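Local coordinates for 3,6-diketocamphane 1,6 monooxygenase (Pseudomonas putida, PDB 4UWM), which catalyses the FMNH2- and oxygen-dependent Baeyer-Villiger conversion of 3,6-diketocamphane, (1S,4S)-bornane-2,5-dione, to its lactone in (-)-camphor degradation, at the interface of chains A and B. Numbering follows the deposited sequence. Chains: chain A/B, 3,6-diketocamphane 1,6 monooxygenase.

The interface of chains A and B. Residues chain A 182-183; chain B 15, 51, 283-284, 288.
A:Gln182, in the short 3-10 helix 181-183, reaches its amide to the indole of B:Trp51 and the main chain of B:Arg283, a contact that the two-fold symmetry of this homodimer of the bacterial luciferase family repeats. The indole N-H of B:Trp51 donates from NE1 to OE1 of A:Gln182 over 2.8 Å, with the oxygen at the indole edge, near its ring plane, and amide and ring turned 52° apart. The amide nitrogen NE2 donates to the main-chain O of B:Arg283, in helix 276-291, at 2.8 Å. This bond is almost straight, 175° at the hydrogen, and lies in the amide plane, although the donor stands above the plane of the accepting carbonyl. Using the amide as acceptor and donor at once fixes its flip. CG of A:Gln182 sits between the backbone N and carbonyl carbon (chi1 81°), and the extended chain carries the amide across.

CB of B:Tyr284 approaches OE1 to 3.5 Å, and its ring CD1 lies 3.9 Å from CD of A:Gln182. The extended B:Arg283 chain runs past the oxygen, its guanidinium NE 3.5 Å from OE1, which may polarise it. The indole, its CD1 over the centre of the B:Tyr284 ring, is flanked near its rim by CB of B:Tyr284 on one face and CD of B:Pro15 on the other, which should hold its N-H toward A:Gln182. CG of A:Gln182 lies over the imidazole centre of poorly ordered A:His183, whose NE2 comes, tentatively, 4.2 Å from CD1 of B:Ile288, the side chains sliding past in opposite directions.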
# COMPACT_ATOMS: atom_id res chain seq x y z
N GLN A 182 4.29 24.36 10.38
CA GLN A 182 4.88 23.05 10.71
C GLN A 182 4.20 22.27 11.84
O GLN A 182 4.47 21.07 12.02
CB GLN A 182 6.39 23.18 10.99
CG GLN A 182 6.74 23.65 12.39
CD GLN A 182 8.25 23.73 12.65
OE1 GLN A 182 9.06 23.18 11.91
NE2 GLN A 182 8.62 24.43 13.72
N HIS A 183 3.33 22.93 12.60
CA HIS A 183 2.63 22.29 13.72
C HIS A 183 1.13 22.05 13.49
O HIS A 183 0.49 21.37 14.28
CB HIS A 183 2.88 23.03 15.03
CG HIS A 183 4.30 22.95 15.49
ND1 HIS A 183 5.09 24.07 15.67
CD2 HIS A 183 5.09 21.88 15.78
CE1 HIS A 183 6.30 23.69 16.07
NE2 HIS A 183 6.32 22.37 16.14
N PRO B 15 8.47 21.43 5.38
CA PRO B 15 7.09 21.79 5.15
C PRO B 15 6.94 22.42 3.78
O PRO B 15 7.77 23.24 3.39
CB PRO B 15 6.83 22.83 6.25
CG PRO B 15 7.63 22.30 7.39
CD PRO B 15 8.91 21.84 6.73
N TRP B 51 6.29 17.23 9.05
CA TRP B 51 7.63 16.80 8.67
C TRP B 51 7.65 15.29 8.38
O TRP B 51 8.30 14.85 7.43
CB TRP B 51 8.68 17.12 9.74
CG TRP B 51 9.09 18.59 9.86
CD1 TRP B 51 8.42 19.58 10.52
CD2 TRP B 51 10.26 19.20 9.31
NE1 TRP B 51 9.10 20.77 10.42
CE2 TRP B 51 10.24 20.57 9.69
CE3 TRP B 51 11.34 18.72 8.55
CZ2 TRP B 51 11.26 21.47 9.32
CZ3 TRP B 51 12.34 19.64 8.16
CH2 TRP B 51 12.29 20.98 8.56
N ARG B 283 14.79 24.54 13.23
CA ARG B 283 13.43 24.99 13.04
C ARG B 283 12.41 24.12 13.77
O ARG B 283 11.37 24.62 14.20
CB ARG B 283 13.06 25.09 11.55
CG ARG B 283 11.64 25.60 11.34
CD ARG B 283 11.20 25.59 9.89
NE ARG B 283 9.77 25.86 9.75
CZ ARG B 283 9.12 25.83 8.59
NH1 ARG B 283 9.78 25.53 7.47
NH2 ARG B 283 7.81 26.08 8.55
N TYR B 284 12.71 22.83 13.91
CA TYR B 284 11.68 21.86 14.30
C TYR B 284 12.02 21.08 15.57
O TYR B 284 11.32 21.19 16.57
CB TYR B 284 11.38 20.90 13.13
CG TYR B 284 10.36 19.80 13.43
CD1 TYR B 284 9.08 20.11 13.88
CD2 TYR B 284 10.68 18.46 13.20
CE1 TYR B 284 8.15 19.11 14.14
CE2 TYR B 284 9.75 17.45 13.45
CZ TYR B 284 8.50 17.79 13.93
OH TYR B 284 7.59 16.78 14.18
N ILE B 288 11.23 21.40 20.22
CA ILE B 288 10.43 20.32 20.79
C ILE B 288 11.21 19.58 21.87
O ILE B 288 10.72 19.40 22.98
CB ILE B 288 9.94 19.32 19.72
CG1 ILE B 288 8.95 20.00 18.77
CG2 ILE B 288 9.32 18.09 20.39
CD1 ILE B 288 8.51 19.13 17.61